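Local coordinates for protein endoglucanase A (Clostridium acetobutylicum, PDB 3IK2) that probably hydrolyses internal beta-1,4-glucosidic bonds of cellulose, as a calcium-containing family 44 glycoside hydrolase built on a TIM-like barrel, at residues A[142-145]-A[146-149]; A[200-203]-A[204-208]. All coordinates share one frame; numbering follows the deposited sequence.

Both contacts are local ones on the same side of the chain's centre, within the part of the enzyme built around the eight-stranded parallel barrel. Contact 1 comes first along the chain, in the calcium-binding loop between strands 128-132 and 149-151, and its centre lies about 33 Å from that of the chain. Contact 2 follows on helix 198-215, which connects barrel strands 174-177 and 220-226; its centre is about 22 Å out. The two centres are 24 Å apart, and their nearest atoms, about 13 Å apart, do not touch. One contact thus orders a peripheral loop around a metal, whereas the other ties successive turns of a barrel helix.

Contact 1 (A[142-145]-A[146-149]); sequences TPDT and TDGS. With CA (calcium ion), chain C.
The backbone turns back on itself between Asp144 and Asp147, whose CA atoms are only 6.3 Å apart, and this tight bend forms part of a surface calcium-binding loop. Within it Asp144 makes an Asx turn: Thr146 N donates to Asp144 OD1 at 2.8 Å, so Asp144 spends this oxygen on the turn rather than on the metal. The donor meets that oxygen from above the carboxylate, 51° out of its plane. The hydroxyl of Thr146 also approaches OD1, but so closely that the details of this contact are doubtful.

Calcium is gripped instead by the Asp144 carbonyl oxygen O at 2.2 Å, by Asp147 OD1 at 2.4 Å and by Ser149 O at 2.3 Å. Asp147 swings its carboxylate between its own backbone N and carbonyl carbon (chi1 65°), which brings OD1 inward while OD2 stays outside the metal's first shell. Both carboxylate oxygens of Glu48 and two waters complete a sevenfold shell, so the ion joins this loop to Glu48, nearly a hundred residues earlier in the sequence. The metal probably also offsets the charge of the two neighbouring aspartates.

Water 1 spans their carboxylates, whose planes are 32° apart, by donating to Asp144 OD2 at 2.7 Å and to Asp147 OD2 at 2.9 Å. Water 3, bound to calcium, also donates to Asp147 OD2. The other metal-bound water, water 2, donates at 2.7 Å to Asp147 O, a backbone oxygen that also accepts from Lys129 NZ.

Contact 2 (A[200-203]-A[204-208]); sequences EVLD and KDTQL
Glu200 OE2 accepts from two groups, the ammonium of Lys204 one helical turn further on, which also donates to Ala105 O in a neighbouring loop, and His192 NE2. The first is an i to i+4 salt bridge on helix 198-215, a helix of the TIM-like barrel, with Lys204 NZ 3.0 Å from Glu200 OE2. Glu200 OE2 takes the ammonium on its anti lone pair, the side away from OE1. Glu200 sends CG opposite its backbone N (chi1 168°) and then runs extended; Lys204 is extended too, and the two chains lie side by side, pointing the same way. Their aliphatic parts meet where Lys204 CD comes to 4.0 Å from Glu200 CG.

Beneath the side chains, backbone bonds join the same residues. Lys204 N reaches Glu200 O in a nearly straight bond (172° at the hydrogen), and Asp205 N lies 2.8 Å from Val201 O. Val201 and Leu202 both leave the backbone away from 204-208, yet Leu202 CD1 still comes to 3.9 Å from Thr206 OG1. Thr206 turns its hydroxyl back along the helix, with OG1 2.7 Å from Leu202 O. Helix 251-266 packs against this part of the helix: Val201 rests on Phe251 and Leu202 on Tyr254 and Asn258, the buried Asp205 is hydrogen-bonded through OD2 to Tyr255 OH, and Asn262 OD1 lies within bonding distance of the Thr206 hydroxyl, which leaves its proton unassigned.

On the exposed flank, Asp203 and Gln207 place a carboxylate and an amide almost perpendicular, 85° apart. Gln207 NE2 comes to 2.8 Å from Asp203 OD2, but at an angle too poor for a hydrogen bond.

Contact 1 (A[142-145]-A[146-149])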
# COMPACT_ATOMS: atom_id res chain seq x y z
N THR A 142 -13.89 16.15 24.10
CA THR A 142 -12.82 16.42 25.05
C THR A 142 -12.64 15.19 25.99
O THR A 142 -13.07 15.21 27.17
CB THR A 142 -13.17 17.65 25.86
OG1 THR A 142 -14.43 17.41 26.48
CG2 THR A 142 -13.30 18.86 24.98
N PRO A 143 -12.00 14.12 25.48
CA PRO A 143 -11.88 12.92 26.29
C PRO A 143 -11.05 13.19 27.55
O PRO A 143 -10.16 14.06 27.55
CB PRO A 143 -11.10 11.97 25.37
CG PRO A 143 -10.34 12.88 24.49
CD PRO A 143 -11.32 13.95 24.19
N ASP A 144 -11.32 12.40 28.58
CA ASP A 144 -10.63 12.48 29.88
C ASP A 144 -9.23 11.86 29.82
O ASP A 144 -9.07 10.64 29.69
CB ASP A 144 -11.48 11.79 30.96
CG ASP A 144 -10.91 11.93 32.35
OD1 ASP A 144 -9.90 12.62 32.52
OD2 ASP A 144 -11.49 11.36 33.29
N THR A 145 -8.22 12.69 29.96
CA THR A 145 -6.84 12.25 29.90
C THR A 145 -6.32 11.77 31.27
O THR A 145 -5.19 11.27 31.39
CB THR A 145 -5.99 13.41 29.38
OG1 THR A 145 -6.20 14.57 30.22
CG2 THR A 145 -6.41 13.74 27.94
N THR A 146 -7.17 11.87 32.28
CA THR A 146 -6.78 11.62 33.65
C THR A 146 -7.14 10.19 34.14
O THR A 146 -6.59 9.72 35.13
CB THR A 146 -7.31 12.73 34.64
OG1 THR A 146 -8.74 12.69 34.70
CG2 THR A 146 -6.89 14.12 34.18
N ASP A 147 -8.01 9.50 33.42
CA ASP A 147 -8.36 8.11 33.81
C ASP A 147 -7.41 7.11 33.12
O ASP A 147 -6.47 7.53 32.43
CB ASP A 147 -9.86 7.82 33.55
CG ASP A 147 -10.22 7.86 32.08
OD1 ASP A 147 -9.30 7.95 31.23
OD2 ASP A 147 -11.42 7.78 31.74
N GLY A 148 -7.66 5.80 33.26
CA GLY A 148 -6.71 4.78 32.84
C GLY A 148 -6.97 4.14 31.48
O GLY A 148 -6.33 3.13 31.12
N SER A 149 -7.89 4.72 30.73
CA SER A 149 -8.44 4.11 29.52
C SER A 149 -8.55 5.09 28.38
O SER A 149 -8.66 6.28 28.59
CB SER A 149 -9.82 3.54 29.80
OG SER A 149 -9.71 2.38 30.60
CA CA C . -8.87 8.57 28.97
O HOH W 1 -13.31 9.39 33.17
O HOH W 2 -6.65 8.34 29.90
O HOH W 3 -11.17 8.28 28.92

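Contact 2 (A[200-203]-A[204-208])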
# COMPACT_ATOMS: atom_id res chain seq x y z
N GLU A 200 -7.56 -14.41 18.62
CA GLU A 200 -7.43 -13.06 19.14
C GLU A 200 -7.50 -12.00 18.03
O GLU A 200 -8.30 -11.06 18.10
CB GLU A 200 -6.14 -12.92 19.96
CG GLU A 200 -5.80 -11.45 20.29
CD GLU A 200 -4.45 -11.29 21.02
OE1 GLU A 200 -3.69 -12.27 21.12
OE2 GLU A 200 -4.15 -10.16 21.47
N VAL A 201 -6.69 -12.17 16.98
CA VAL A 201 -6.71 -11.22 15.86
C VAL A 201 -8.10 -11.10 15.19
O VAL A 201 -8.57 -9.99 14.89
CB VAL A 201 -5.60 -11.49 14.79
CG1 VAL A 201 -5.91 -12.66 13.93
CG2 VAL A 201 -5.40 -10.25 13.91
N LEU A 202 -8.73 -12.25 14.95
CA LEU A 202 -10.07 -12.32 14.38
C LEU A 202 -11.06 -11.50 15.25
O LEU A 202 -11.81 -10.68 14.74
CB LEU A 202 -10.52 -13.79 14.31
CG LEU A 202 -11.97 -14.09 13.94
CD1 LEU A 202 -12.32 -13.55 12.53
CD2 LEU A 202 -12.28 -15.60 14.05
N ASP A 203 -11.02 -11.75 16.56
CA ASP A 203 -11.93 -11.13 17.53
C ASP A 203 -11.72 -9.62 17.62
O ASP A 203 -12.68 -8.85 17.57
CB ASP A 203 -11.76 -11.80 18.90
CG ASP A 203 -12.46 -11.05 20.01
OD1 ASP A 203 -11.78 -10.63 20.97
OD2 ASP A 203 -13.70 -10.87 19.93
N LYS A 204 -10.46 -9.21 17.75
CA LYS A 204 -10.13 -7.79 17.83
C LYS A 204 -10.42 -7.05 16.53
O LYS A 204 -11.00 -5.97 16.55
CB LYS A 204 -8.67 -7.62 18.22
CG LYS A 204 -8.46 -7.61 19.73
CD LYS A 204 -6.98 -7.68 20.05
CE LYS A 204 -6.74 -7.41 21.55
NZ LYS A 204 -5.29 -7.39 21.83
N ASP A 205 -10.06 -7.65 15.40
CA ASP A 205 -10.44 -7.09 14.11
C ASP A 205 -11.94 -6.97 13.99
O ASP A 205 -12.44 -5.99 13.43
CB ASP A 205 -9.87 -7.92 12.95
CG ASP A 205 -8.45 -7.58 12.66
OD1 ASP A 205 -7.80 -6.97 13.54
OD2 ASP A 205 -7.97 -7.93 11.56
N THR A 206 -12.66 -7.95 14.50
CA THR A 206 -14.10 -7.96 14.32
C THR A 206 -14.77 -6.85 15.15
O THR A 206 -15.58 -6.11 14.64
CB THR A 206 -14.72 -9.38 14.63
OG1 THR A 206 -14.26 -10.33 13.65
CG2 THR A 206 -16.22 -9.32 14.58
N GLN A 207 -14.40 -6.77 16.42
CA GLN A 207 -14.93 -5.79 17.33
C GLN A 207 -14.52 -4.37 16.96
O GLN A 207 -15.32 -3.46 17.02
CB GLN A 207 -14.48 -6.10 18.75
CG GLN A 207 -14.98 -7.44 19.29
CD GLN A 207 -14.60 -7.65 20.75
OE1 GLN A 207 -13.97 -6.77 21.39
NE2 GLN A 207 -14.99 -8.80 21.31
N LEU A 208 -13.26 -4.19 16.55
CA LEU A 208 -12.81 -2.87 16.08
C LEU A 208 -13.49 -2.48 14.77
O LEU A 208 -13.91 -1.34 14.60
CB LEU A 208 -11.28 -2.82 15.97
CG LEU A 208 -10.60 -1.46 15.77
CD1 LEU A 208 -11.17 -0.37 16.75
CD2 LEU A 208 -9.03 -1.55 15.85